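Side-chain contacts in sugar ABC transporter substrate-binding protein, BlMnBP1 (Bifidobacterium animalis subsp. lactis ATCC 27673, PDB 6I5R), which binds mannobiose as the solute-binding protein of an ABC transporter and probably delivers manno-oligosaccharides for uptake: residues D249-G254 with D417-T422; E196-G201 with M280-W285; G30-D35 with K333-M338; I22-I27 with M344-G349. All blocks are in the same frame, centred on the assembly; numbering follows the deposited sequence.

Contact 1 (D249-G254 with D417-T422); sequences DAVANG and DAANRT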
loop_
_atom_site.group_PDB
_atom_site.type_symbol
_atom_site.label_atom_id
_atom_site.label_comp_id
_atom_site.label_asym_id
_atom_site.label_seq_id
_atom_site.Cartn_x
_atom_site.Cartn_y
_atom_site.Cartn_z
ATOM N N ASP A 249 -2.059 4.446 -21.630
ATOM C CA ASP A 249 -2.160 3.713 -22.892
ATOM C C ASP A 249 -3.225 2.639 -22.824
ATOM O O ASP A 249 -3.933 2.393 -23.806
ATOM C CB ASP A 249 -0.815 3.067 -23.239
ATOM C CG ASP A 249 0.185 4.056 -23.773
ATOM O OD1 ASP A 249 -0.207 5.205 -24.079
ATOM O OD2 ASP A 249 1.371 3.677 -23.858
ATOM N N ALA A 250 -3.318 1.943 -21.695
ATOM C CA ALA A 250 -4.315 0.888 -21.566
ATOM C C ALA A 250 -5.721 1.440 -21.752
ATOM O O ALA A 250 -6.576 0.789 -22.361
ATOM C CB ALA A 250 -4.189 0.220 -20.198
ATOM N N VAL A 251 -5.986 2.640 -21.216
ATOM C CA VAL A 251 -7.296 3.268 -21.387
ATOM C C VAL A 251 -7.468 3.783 -22.814
ATOM O O VAL A 251 -8.525 3.614 -23.436
ATOM C CB VAL A 251 -7.469 4.410 -20.368
ATOM C CG1 VAL A 251 -8.795 5.146 -20.581
ATOM C CG2 VAL A 251 -7.377 3.856 -18.938
ATOM N N ALA A 252 -6.451 4.467 -23.331
ATOM C CA ALA A 252 -6.567 5.066 -24.653
ATOM C C ALA A 252 -6.702 4.001 -25.732
ATOM O O ALA A 252 -7.404 4.219 -26.728
ATOM C CB ALA A 252 -5.356 5.954 -24.934
ATOM N N ASN A 253 -6.035 2.858 -25.552
ATOM C CA ASN A 253 -6.092 1.729 -26.480
ATOM C C ASN A 253 -7.405 0.960 -26.397
ATOM O O ASN A 253 -7.619 0.033 -27.198
ATOM C CB ASN A 253 -4.918 0.773 -26.209
ATOM C CG ASN A 253 -3.569 1.332 -26.685
ATOM O OD1 ASN A 253 -3.530 2.174 -27.574
ATOM N ND2 ASN A 253 -2.459 0.879 -26.061
ATOM N N GLY A 254 -8.287 1.329 -25.477
ATOM C CA GLY A 254 -9.544 0.628 -25.314
ATOM C C GLY A 254 -9.404 -0.715 -24.647
ATOM O O GLY A 254 -10.190 -1.627 -24.930
ATOM N N ASP A 417 -8.511 11.828 -19.079
ATOM C CA ASP A 417 -7.868 12.498 -20.209
ATOM C C ASP A 417 -7.588 11.509 -21.324
ATOM O O ASP A 417 -7.774 11.821 -22.513
ATOM C CB ASP A 417 -6.566 13.195 -19.761
ATOM C CG ASP A 417 -6.813 14.392 -18.886
ATOM O OD1 ASP A 417 -7.986 14.657 -18.592
ATOM O OD2 ASP A 417 -5.843 15.044 -18.456
ATOM N N ALA A 418 -7.195 10.287 -20.955
ATOM C CA ALA A 418 -6.890 9.276 -21.948
ATOM C C ALA A 418 -8.157 8.798 -22.643
ATOM O O ALA A 418 -8.152 8.584 -23.860
ATOM C CB ALA A 418 -6.143 8.121 -21.287
ATOM N N ALA A 419 -9.260 8.675 -21.894
ATOM C CA ALA A 419 -10.509 8.201 -22.482
ATOM C C ALA A 419 -11.146 9.251 -23.380
ATOM O O ALA A 419 -11.774 8.904 -24.391
ATOM C CB ALA A 419 -11.483 7.811 -21.391
ATOM N N ASN A 420 -11.026 10.531 -23.030
ATOM C CA ASN A 420 -11.635 11.580 -23.845
ATOM C C ASN A 420 -10.649 12.260 -24.788
ATOM O O ASN A 420 -11.043 13.183 -25.510
ATOM C CB ASN A 420 -12.321 12.633 -22.942
ATOM C CG ASN A 420 -13.520 12.056 -22.179
ATOM O OD1 ASN A 420 -14.661 11.962 -22.696
ATOM N ND2 ASN A 420 -13.268 11.669 -20.936
ATOM N N ARG A 421 -9.390 11.824 -24.801
ATOM C CA ARG A 421 -8.361 12.340 -25.714
ATOM C C ARG A 421 -8.168 13.850 -25.556
ATOM O O ARG A 421 -7.919 14.570 -26.524
ATOM C CB ARG A 421 -8.685 11.978 -27.175
ATOM C CG ARG A 421 -8.780 10.468 -27.462
ATOM C CD ARG A 421 -9.220 10.099 -28.900
ATOM N NE ARG A 421 -10.663 9.883 -28.980
ATOM C CZ ARG A 421 -11.278 8.705 -28.851
ATOM N NH1 ARG A 421 -10.606 7.561 -28.662
ATOM N NH2 ARG A 421 -12.592 8.678 -28.931
ATOM N N THR A 422 -8.276 14.343 -24.330
ATOM C CA THR A 422 -8.117 15.775 -24.101
ATOM C C THR A 422 -6.651 16.170 -24.037
ATOM O O THR A 422 -6.297 17.303 -24.376
ATOM C CB THR A 422 -8.832 16.189 -22.814
ATOM O OG1 THR A 422 -8.267 15.501 -21.701
ATOM C CG2 THR A 422 -10.294 15.880 -22.910
HETATM O O HOH W 1 -8.538 6.997 -27.560
#
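Ala252 and Ala418 mark the closest backbone approach, their CA atoms 5.0 Å apart, where the last turns of helices 239-252 and 409-420 meet. The first helix closes in a Schellman motif at Gly254 (positive phi), with two bonds back into the last turn, one being Gly254 N to Val251 O at 3.1 Å. The second is left at Arg421, also with positive phi, and Thr422 N returns to Asp417 O. Val251 is the main apolar bridge. Its CG1 lies anti to the backbone N (chi1 176°), which carries this methyl across to Ala419, 3.8 Å from Ala419 N and 3.9 Å from Ala419 CB. The Val251 CB atom rests 4.0 Å from Ala418 CB. Ala252 adds a looser methyl pair, Ala252 CB to Ala418 CB at 4.3 Å, while Ala252 CA passes over Ala418 O at 3.9 Å. Toward the surface a water is modelled between Ala252 O and Arg421 NH1, but its distance to the guanidinium is too short to be trusted. Tyr260 lies against Ala419 beside the pair. The direct contact is therefore van der Waals in nature, and the short alanine side chains are what let two helix ends lie this close.

Contact 2 (E196-G201 with M280-W285); sequences EDWAMG and MVLGAW. With ZN (zinc ion), chain L; ZN (zinc ion), chain G; BMA (beta-D-mannopyranose), chain B; BMA (beta-D-mannopyranose), chain C.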
loop_
_atom_site.group_PDB
_atom_site.type_symbol
_atom_site.label_atom_id
_atom_site.label_comp_id
_atom_site.label_asym_id
_atom_site.label_seq_id
_atom_site.Cartn_x
_atom_site.Cartn_y
_atom_site.Cartn_z
ATOM N N GLU A 196 -12.756 3.791 -6.919
ATOM C CA GLU A 196 -12.064 3.752 -5.635
ATOM C C GLU A 196 -10.835 4.654 -5.705
ATOM O O GLU A 196 -9.868 4.366 -6.423
ATOM C CB GLU A 196 -11.668 2.325 -5.273
ATOM C CG GLU A 196 -12.804 1.358 -5.114
ATOM C CD GLU A 196 -13.773 1.722 -3.991
ATOM O OE1 GLU A 196 -13.349 2.006 -2.852
ATOM O OE2 GLU A 196 -14.982 1.707 -4.258
ATOM N N ASP A 197 -10.855 5.743 -4.956
ATOM C CA ASP A 197 -9.708 6.632 -4.948
ATOM C C ASP A 197 -8.420 5.882 -4.614
ATOM O O ASP A 197 -7.372 6.136 -5.225
ATOM C CB ASP A 197 -9.938 7.791 -3.969
ATOM C CG ASP A 197 -10.912 8.808 -4.518
ATOM O OD1 ASP A 197 -11.809 8.388 -5.270
ATOM O OD2 ASP A 197 -10.747 10.024 -4.241
ATOM N N TRP A 198 -8.477 4.957 -3.643
ATOM C CA TRP A 198 -7.262 4.298 -3.196
ATOM C C TRP A 198 -6.751 3.361 -4.288
ATOM O O TRP A 198 -5.543 3.156 -4.405
ATOM C CB TRP A 198 -7.494 3.525 -1.900
ATOM C CG TRP A 198 -8.570 2.531 -2.027
ATOM C CD1 TRP A 198 -9.875 2.693 -1.677
ATOM C CD2 TRP A 198 -8.458 1.211 -2.575
ATOM N NE1 TRP A 198 -10.575 1.550 -1.975
ATOM C CE2 TRP A 198 -9.728 0.636 -2.542
ATOM C CE3 TRP A 198 -7.400 0.469 -3.106
ATOM C CZ2 TRP A 198 -9.972 -0.660 -3.001
ATOM C CZ3 TRP A 198 -7.645 -0.798 -3.557
ATOM C CH2 TRP A 198 -8.921 -1.348 -3.513
ATOM N N ALA A 199 -7.655 2.811 -5.106
ATOM C CA ALA A 199 -7.194 1.920 -6.167
ATOM C C ALA A 199 -6.471 2.705 -7.268
ATOM O O ALA A 199 -5.523 2.209 -7.890
ATOM C CB ALA A 199 -8.365 1.143 -6.754
ATOM N N MET A 200 -6.943 3.944 -7.510
ATOM C CA MET A 200 -6.241 4.779 -8.474
ATOM C C MET A 200 -4.911 5.304 -7.909
ATOM O O MET A 200 -3.888 5.331 -8.615
ATOM C CB MET A 200 -7.123 5.931 -8.921
ATOM C CG MET A 200 -8.327 5.473 -9.728
ATOM S SD MET A 200 -8.030 5.644 -11.503
ATOM C CE MET A 200 -7.124 4.133 -11.891
ATOM N N GLY A 201 -4.948 5.689 -6.624
ATOM C CA GLY A 201 -3.730 6.161 -5.982
ATOM C C GLY A 201 -2.639 5.104 -5.913
ATOM O O GLY A 201 -1.456 5.442 -5.791
ATOM N N MET A 280 -5.478 -6.534 -12.759
ATOM C CA MET A 280 -5.689 -5.369 -11.912
ATOM C C MET A 280 -4.363 -5.007 -11.266
ATOM O O MET A 280 -3.660 -5.887 -10.774
ATOM C CB MET A 280 -6.761 -5.641 -10.840
ATOM C CG MET A 280 -8.156 -5.671 -11.430
ATOM S SD MET A 280 -9.459 -5.610 -10.198
ATOM C CE MET A 280 -9.698 -7.352 -9.862
ATOM N N VAL A 281 -4.024 -3.720 -11.269
ATOM C CA VAL A 281 -2.739 -3.258 -10.767
ATOM C C VAL A 281 -2.950 -2.993 -9.281
ATOM O O VAL A 281 -3.460 -1.951 -8.884
ATOM C CB VAL A 281 -2.256 -2.033 -11.535
ATOM C CG1 VAL A 281 -0.945 -1.494 -10.947
ATOM C CG2 VAL A 281 -2.076 -2.405 -13.005
ATOM N N LEU A 282 -2.611 -3.981 -8.466
ATOM C CA LEU A 282 -2.879 -3.934 -7.031
ATOM C C LEU A 282 -1.721 -4.583 -6.306
ATOM O O LEU A 282 -0.996 -5.387 -6.873
ATOM C CB LEU A 282 -4.162 -4.662 -6.663
ATOM C CG LEU A 282 -5.439 -4.111 -7.278
ATOM C CD1 LEU A 282 -6.519 -5.182 -7.300
ATOM C CD2 LEU A 282 -5.886 -2.909 -6.499
ATOM N N GLY A 283 -1.575 -4.254 -5.044
ATOM C CA GLY A 283 -0.533 -4.878 -4.268
ATOM C C GLY A 283 -0.883 -6.313 -3.903
ATOM O O GLY A 283 -2.004 -6.775 -4.095
ATOM N N ALA A 284 0.121 -7.000 -3.349
ATOM C CA ALA A 284 0.023 -8.429 -3.064
ATOM C C ALA A 284 -1.084 -8.761 -2.079
ATOM O O ALA A 284 -1.567 -9.899 -2.061
ATOM C CB ALA A 284 1.372 -8.934 -2.535
ATOM N N TRP A 285 -1.484 -7.796 -1.253
ATOM C CA TRP A 285 -2.585 -8.010 -0.320
ATOM C C TRP A 285 -3.872 -8.414 -1.036
ATOM O O TRP A 285 -4.755 -9.019 -0.418
ATOM C CB TRP A 285 -2.822 -6.740 0.512
ATOM C CG TRP A 285 -3.077 -5.589 -0.365
ATOM C CD1 TRP A 285 -2.170 -4.674 -0.797
ATOM C CD2 TRP A 285 -4.333 -5.216 -0.946
ATOM N NE1 TRP A 285 -2.781 -3.758 -1.620
ATOM C CE2 TRP A 285 -4.102 -4.076 -1.735
ATOM C CE3 TRP A 285 -5.622 -5.746 -0.883
ATOM C CZ2 TRP A 285 -5.102 -3.456 -2.448
ATOM C CZ3 TRP A 285 -6.621 -5.133 -1.609
ATOM C CH2 TRP A 285 -6.361 -3.988 -2.357
HETATM ZN ZN ZN L . -14.464 3.191 -1.345
HETATM ZN ZN ZN G . -13.662 9.430 -5.485
HETATM C C1 BMA B . -8.163 -1.571 0.691
HETATM C C2 BMA B . -7.750 -0.068 0.673
HETATM C C3 BMA B . -6.310 0.016 0.274
HETATM C C4 BMA B . -5.448 -0.961 1.067
HETATM C C5 BMA B . -5.990 -2.387 0.952
HETATM C C6 BMA B . -5.193 -3.363 1.795
HETATM O O2 BMA B . -7.785 0.490 1.985
HETATM O O3 BMA B . -5.771 1.333 0.427
HETATM O O4 BMA B . -4.154 -0.927 0.524
HETATM O O5 BMA B . -7.340 -2.380 1.444
HETATM O O6 BMA B . -5.319 -3.043 3.191
HETATM C C1 BMA C . -12.621 -4.111 1.556
HETATM C C2 BMA C . -11.254 -4.828 1.415
HETATM C C3 BMA C . -10.134 -3.815 1.615
HETATM C C4 BMA C . -10.394 -2.550 0.838
HETATM C C5 BMA C . -11.811 -2.022 1.097
HETATM C C6 BMA C . -12.082 -0.736 0.355
HETATM O O1 BMA C . -13.538 -5.093 1.197
HETATM O O2 BMA C . -11.152 -5.303 0.035
HETATM O O3 BMA C . -8.899 -4.339 1.265
HETATM O O4 BMA C . -9.461 -1.538 1.219
HETATM O O5 BMA C . -12.742 -3.024 0.719
HETATM O O6 BMA C . -13.230 -0.157 0.987
HETATM O O HOH W 2 -16.390 3.609 -2.921
HETATM O O HOH W 3 -12.754 10.896 -6.688
HETATM O O HOH W 4 -5.598 -0.259 -9.121
HETATM O O HOH W 5 -14.213 8.102 -6.957
HETATM O O HOH W 6 -14.704 1.940 -0.249
HETATM O O HOH W 7 -12.945 3.643 -0.489
#
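Ahead of Trp198, which touches Leu282 and Trp285, Glu196 stands at the N-cap of helix 197-201. Its OE1 binds one zinc ion at 2.2 Å and also accepts Trp198 NE1 at 2.9 Å on its anti lone pair, a bent bond (133°) that ties the indole to the metal ligand. Asp197 takes no part in the contact; its OD1 binds a second zinc ion at 2.1 Å, and its OD2 forms a salt bridge with Lys409. Trp198 carries the contact. Its CG sits between the backbone N and the carbonyl carbon (chi1 57°), and the outer corner of the indole, CZ3, reaches Trp285 CH2 at 3.6 Å and Leu282 CD2 at 4.0 Å. CZ3 arrives at the edge of Trp285, close to that ring's plane, with the two planes inclined at 62°. Glu196 CB and Ala199 CB support one face of Trp198; over the centre of the other lies C2 of the non-reducing mannose, 3.6 Å above the ring. The same sugar sets C6 over Trp285, 3.4 Å from CD2. Ala199 O is joined to Val281 O by a water that donates to both carbonyls. Trp265, edge-to-face with Trp198, also hydrogen-bonds the mannobiose through NE1, as do the side chains of Glu266, Lys269, Gln289, Asp320 and Asn45. The pair thus forms an aromatic platform in the mannobiose pocket: it offers carbon faces for CH-pi-type packing with the pyranose, while the polar bonds to the sugar come from the residues around the pair.

Contact 3 (G30-D35 with K333-M338); sequences GETGKD and KQEASM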
loop_
_atom_site.group_PDB
_atom_site.type_symbol
_atom_site.label_atom_id
_atom_site.label_comp_id
_atom_site.label_asym_id
_atom_site.label_seq_id
_atom_site.Cartn_x
_atom_site.Cartn_y
_atom_site.Cartn_z
ATOM N N GLY A 30 1.933 -11.539 27.331
ATOM C CA GLY A 30 1.515 -12.560 28.282
ATOM C C GLY A 30 1.904 -12.254 29.695
ATOM O O GLY A 30 1.385 -12.880 30.620
ATOM N N GLU A 31 2.772 -11.284 29.895
ATOM C CA GLU A 31 3.146 -10.890 31.242
ATOM C C GLU A 31 2.913 -9.414 31.488
ATOM O O GLU A 31 2.290 -9.027 32.509
ATOM C CB GLU A 31 4.618 -11.268 31.458
ATOM C CG GLU A 31 4.791 -12.778 31.484
ATOM C CD GLU A 31 4.136 -13.429 32.682
ATOM O OE1 GLU A 31 3.742 -12.679 33.616
ATOM O OE2 GLU A 31 4.020 -14.688 32.697
ATOM N N THR A 32 3.378 -8.576 30.567
ATOM C CA THR A 32 3.200 -7.138 30.703
ATOM C C THR A 32 1.740 -6.742 30.523
ATOM O O THR A 32 1.050 -7.263 29.646
ATOM C CB THR A 32 4.039 -6.389 29.667
ATOM O OG1 THR A 32 5.363 -6.929 29.674
ATOM C CG2 THR A 32 4.077 -4.879 29.951
ATOM N N GLY A 33 1.250 -5.861 31.401
ATOM C CA GLY A 33 -0.077 -5.344 31.265
ATOM C C GLY A 33 -1.184 -6.277 31.648
ATOM O O GLY A 33 -2.351 -5.902 31.419
ATOM N N LYS A 34 -0.849 -7.407 32.273
ATOM C CA LYS A 34 -1.894 -8.414 32.556
ATOM C C LYS A 34 -2.976 -7.933 33.549
ATOM O O LYS A 34 -4.048 -8.559 33.660
ATOM C CB LYS A 34 -1.281 -9.684 33.100
ATOM C CG LYS A 34 -0.589 -9.207 34.432
ATOM C CD LYS A 34 0.482 -10.213 34.935
ATOM C CE LYS A 34 1.077 -9.566 36.197
ATOM N NZ LYS A 34 1.985 -8.490 35.706
ATOM N N ASP A 35 -2.674 -6.890 34.334
ATOM C CA ASP A 35 -3.579 -6.306 35.309
ATOM C C ASP A 35 -4.506 -5.275 34.688
ATOM O O ASP A 35 -5.377 -4.745 35.375
ATOM C CB ASP A 35 -2.753 -5.661 36.433
ATOM C CG ASP A 35 -1.641 -4.698 35.910
ATOM O OD1 ASP A 35 -1.184 -4.765 34.713
ATOM O OD2 ASP A 35 -1.175 -3.876 36.758
ATOM N N LYS A 333 -4.713 3.024 28.359
ATOM C CA LYS A 333 -5.130 2.672 27.003
ATOM C C LYS A 333 -3.964 2.714 26.030
ATOM O O LYS A 333 -3.931 1.937 25.073
ATOM C CB LYS A 333 -6.253 3.596 26.526
ATOM C CG LYS A 333 -7.518 3.418 27.359
ATOM C CD LYS A 333 -8.704 4.197 26.783
ATOM C CE LYS A 333 -9.949 3.999 27.649
ATOM N NZ LYS A 333 -11.151 4.424 26.917
ATOM N N GLN A 334 -3.011 3.619 26.242
ATOM C CA GLN A 334 -1.794 3.580 25.444
ATOM C C GLN A 334 -1.086 2.239 25.580
ATOM O O GLN A 334 -0.640 1.650 24.588
ATOM C CB GLN A 334 -0.860 4.717 25.850
ATOM C CG GLN A 334 -1.320 6.091 25.444
ATOM C CD GLN A 334 -0.253 7.124 25.640
ATOM O OE1 GLN A 334 0.858 6.788 25.959
ATOM N NE2 GLN A 334 -0.580 8.397 25.415
ATOM N N GLU A 335 -0.974 1.731 26.802
ATOM C CA GLU A 335 -0.273 0.471 27.001
ATOM C C GLU A 335 -1.100 -0.699 26.488
ATOM O O GLU A 335 -0.575 -1.590 25.802
ATOM C CB GLU A 335 0.058 0.292 28.488
ATOM C CG GLU A 335 1.004 -0.863 28.739
ATOM C CD GLU A 335 1.217 -1.144 30.210
ATOM O OE1 GLU A 335 1.012 -0.214 31.037
ATOM O OE2 GLU A 335 1.617 -2.291 30.518
ATOM N N ALA A 336 -2.407 -0.690 26.753
ATOM C CA ALA A 336 -3.266 -1.728 26.202
ATOM C C ALA A 336 -3.155 -1.763 24.683
ATOM O O ALA A 336 -3.076 -2.833 24.081
ATOM C CB ALA A 336 -4.714 -1.503 26.613
ATOM N N SER A 337 -3.115 -0.588 24.060
ATOM C CA SER A 337 -3.068 -0.522 22.601
ATOM C C SER A 337 -1.737 -1.039 22.076
ATOM O O SER A 337 -1.690 -1.689 21.027
ATOM C CB SER A 337 -3.299 0.918 22.140
ATOM O OG SER A 337 -4.613 1.370 22.425
ATOM N N MET A 338 -0.641 -0.740 22.787
ATOM C CA MET A 338 0.679 -1.167 22.326
ATOM C C MET A 338 0.851 -2.670 22.497
ATOM O O MET A 338 1.504 -3.329 21.669
ATOM C CB MET A 338 1.781 -0.397 23.067
ATOM C CG MET A 338 3.155 -0.610 22.475
ATOM S SD MET A 338 4.468 0.435 23.189
ATOM C CE MET A 338 3.815 2.100 23.073
#
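Glu335 OE2 makes the whole of the direct contact, lying 3.6 Å from Gly33 CA and 3.6 Å from Thr32 CG2. One carboxylate oxygen thus rests against two carbon atoms in van der Waals touch, without a polar bond between the segments. The Glu335 chain is fully stretched, with CG anti to the backbone N (chi1 -169°) and an extended course beyond, so it spans the gap between helix and loop; the nearest CA atoms, those of Gly33 and Ala336, are 7.0 Å apart. Thr32 meets it at about a right angle, methyl first. Its hydroxyl is used on the loop side, where Thr32 OG1 bonds to Lys28 N. The next shell fixes the loop. Glu31 to Lys34 form a type II turn in which Gly33 takes the positive-phi corner (75°), and Lys34 NZ folds back to Glu31 O at 3.3 Å. Tyr70 OH binds both Thr32 O and Gly30 N. Asp35 OD1 stands 5.6 Å from Glu335 OE2, a separation at which the mutual repulsion of these like charges is probably slight. On the helix, Lys333 O accepts both Ser337 N and Ser337 OG, each at 2.8 Å, from opposite faces of its carbonyl plane. Helix 331-346 lies over the sheet, with Ala336 on Thr38 and Ile40 of strand 38-44 and Ser337 on Ile325 of strand 314-325, while the turn, in the loop just before strand 38-44, borders the helix on its Glu335 side.

Contact 4 (I22-I27 with M344-G349); sequences ITYPEI and MTEDSG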
loop_
_atom_site.group_PDB
_atom_site.type_symbol
_atom_site.label_atom_id
_atom_site.label_comp_id
_atom_site.label_asym_id
_atom_site.label_seq_id
_atom_site.Cartn_x
_atom_site.Cartn_y
_atom_site.Cartn_z
ATOM N N ILE A 22 6.922 2.721 28.918
ATOM C CA ILE A 22 7.272 1.411 28.366
ATOM C C ILE A 22 7.424 1.546 26.851
ATOM O O ILE A 22 6.516 2.044 26.170
ATOM C CB ILE A 22 6.196 0.364 28.696
ATOM C CG1 ILE A 22 5.819 0.400 30.172
ATOM C CG2 ILE A 22 6.653 -1.035 28.313
ATOM C CD1 ILE A 22 4.501 -0.335 30.472
ATOM N N THR A 23 8.552 1.088 26.325
ATOM C CA THR A 23 8.694 1.042 24.879
ATOM C C THR A 23 8.245 -0.314 24.379
ATOM O O THR A 23 8.161 -1.287 25.126
ATOM C CB THR A 23 10.129 1.328 24.411
ATOM O OG1 THR A 23 11.040 0.370 24.951
ATOM C CG2 THR A 23 10.539 2.756 24.805
ATOM N N TYR A 24 7.966 -0.373 23.081
ATOM C CA TYR A 24 7.483 -1.614 22.478
ATOM C C TYR A 24 8.405 -2.810 22.704
ATOM O O TYR A 24 7.896 -3.897 23.033
ATOM C CB TYR A 24 7.257 -1.339 20.986
ATOM C CG TYR A 24 6.917 -2.526 20.126
ATOM C CD1 TYR A 24 7.899 -3.404 19.689
ATOM C CD2 TYR A 24 5.620 -2.717 19.687
ATOM C CE1 TYR A 24 7.583 -4.468 18.880
ATOM C CE2 TYR A 24 5.298 -3.774 18.869
ATOM C CZ TYR A 24 6.269 -4.655 18.478
ATOM O OH TYR A 24 5.924 -5.719 17.666
ATOM N N PRO A 25 9.722 -2.714 22.532
ATOM C CA PRO A 25 10.571 -3.898 22.776
ATOM C C PRO A 25 10.507 -4.402 24.223
ATOM O O PRO A 25 10.837 -5.575 24.476
ATOM C CB PRO A 25 11.985 -3.414 22.400
ATOM C CG PRO A 25 11.753 -2.202 21.483
ATOM C CD PRO A 25 10.495 -1.554 22.035
ATOM N N GLU A 26 10.106 -3.539 25.168
ATOM C CA GLU A 26 10.076 -3.827 26.600
ATOM C C GLU A 26 8.835 -4.606 27.013
ATOM O O GLU A 26 8.772 -5.096 28.149
ATOM C CB GLU A 26 10.177 -2.512 27.372
ATOM C CG GLU A 26 11.572 -1.834 27.336
ATOM C CD GLU A 26 11.630 -0.495 28.071
ATOM O OE1 GLU A 26 10.650 0.282 27.981
ATOM O OE2 GLU A 26 12.658 -0.206 28.754
ATOM N N ILE A 27 7.867 -4.763 26.103
ATOM C CA ILE A 27 6.647 -5.507 26.398
ATOM C C ILE A 27 6.949 -6.992 26.293
ATOM O O ILE A 27 7.418 -7.464 25.248
ATOM C CB ILE A 27 5.521 -5.100 25.431
ATOM C CG1 ILE A 27 5.164 -3.632 25.619
ATOM C CG2 ILE A 27 4.291 -5.967 25.623
ATOM C CD1 ILE A 27 4.182 -3.164 24.620
ATOM N N MET A 344 -0.657 -8.274 17.523
ATOM C CA MET A 344 -0.929 -8.343 16.093
ATOM C C MET A 344 0.347 -8.641 15.314
ATOM O O MET A 344 0.355 -9.484 14.410
ATOM C CB MET A 344 -1.549 -7.033 15.614
ATOM C CG MET A 344 -3.030 -6.871 15.932
ATOM S SD MET A 344 -4.089 -8.204 15.324
ATOM C CE MET A 344 -3.780 -8.201 13.532
ATOM N N THR A 345 1.443 -7.966 15.666
ATOM C CA THR A 345 2.681 -8.102 14.909
ATOM C C THR A 345 3.326 -9.463 15.117
ATOM O O THR A 345 3.716 -10.120 14.153
ATOM C CB THR A 345 3.663 -6.991 15.296
ATOM O OG1 THR A 345 3.053 -5.724 15.052
ATOM C CG2 THR A 345 4.935 -7.099 14.477
ATOM N N GLU A 346 3.442 -9.911 16.369
ATOM C CA GLU A 346 4.261 -11.078 16.666
ATOM C C GLU A 346 3.471 -12.368 16.732
ATOM O O GLU A 346 4.027 -13.425 16.405
ATOM C CB GLU A 346 4.995 -10.902 17.993
ATOM C CG GLU A 346 5.858 -9.679 18.038
ATOM C CD GLU A 346 7.018 -9.832 18.980
ATOM O OE1 GLU A 346 7.032 -10.801 19.805
ATOM O OE2 GLU A 346 7.948 -8.993 18.875
ATOM N N ASP A 347 2.179 -12.305 17.085
ATOM C CA ASP A 347 1.425 -13.517 17.422
ATOM C C ASP A 347 0.199 -13.783 16.551
ATOM O O ASP A 347 -0.155 -14.956 16.361
ATOM C CB ASP A 347 0.950 -13.472 18.894
ATOM C CG ASP A 347 2.074 -13.714 19.912
ATOM O OD1 ASP A 347 3.260 -13.764 19.554
ATOM O OD2 ASP A 347 1.777 -13.847 21.116
ATOM N N SER A 348 -0.462 -12.750 16.030
ATOM C CA SER A 348 -1.792 -12.921 15.454
ATOM C C SER A 348 -1.806 -13.863 14.262
ATOM O O SER A 348 -2.803 -14.564 14.038
ATOM C CB SER A 348 -2.363 -11.579 15.005
ATOM O OG SER A 348 -1.589 -11.028 13.978
ATOM N N GLY A 349 -0.772 -13.815 13.424
ATOM C CA GLY A 349 -0.828 -14.460 12.125
ATOM C C GLY A 349 -1.449 -13.624 11.019
ATOM O O GLY A 349 -1.663 -14.146 9.917
HETATM O O HOH W 8 7.908 -7.328 16.919
#
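Tyr24 reaching Thr345 and Glu346 is a contact of one long aromatic side chain with the end of helix 331-346, made from the N-terminal loop that precedes strand 38-44. The nearest CA atoms, of Tyr24 and Thr345, are 11.1 Å apart, so only side chains meet, and the long phenol covers most of the gap. Its ring is thrown outward by a first torsion that sets CG anti to the backbone N (chi1 173°), and the hydroxyl end does the touching: Tyr24 OH lies 3.5 Å from Thr345 CB and 3.6 Å from Thr345 CG2. The threonine hydroxyl is engaged within its own helix, bonded to Val341 O. Glu346 flanks the same oxygen, with CG 4.0 Å from Tyr24 OH. A water makes the polar link: it accepts from Tyr24 OH at 2.7 Å, in the plane of the ring, and donates to Glu346 OE2 at 2.6 Å. The phenol proton is thereby directed to the water, which passes the chain of bonds on to the carboxylate. At its base Tyr24 belongs to a short 3-10 turn, 24-26. Glu26 OE1 holds this turn's entrance, receiving Thr23 N at 2.8 Å in an almost straight bond (178°). Lys342, one turn before Glu346, makes a cation-pi contact with Tyr24 and bonds to both Tyr24 O and Ile27 O, fastening loop to helix a second time. Ile143 of strand 139-155 packs against both Tyr24 and Thr345; Met338 of helix 331-346 and the loop residues Val127 and Ile128 also border the tyrosine.

Contact 2 lies about 8 Å from the centre of the chain and is buried; the other three are more peripheral and only partly buried. Contact 1 sits on one side of that centre and contacts 3 and 4 on the opposite side, their centres about 53 and 47 Å from that of contact 1. The latter two share helix 331-346 and the N-terminal loop and touch directly, Met338 against Ile27 and Glu335 against Ile22. Helix 409-420 serves contact 1 and also backs contact 2, through Met200. Chemistry follows place: aliphatic helix-to-helix packing in contact 1, aromatic and sugar-facing surfaces in contact 2, and single outstretched side chains, Glu335 and Tyr24, bridging loop and helix in contacts 3 and 4.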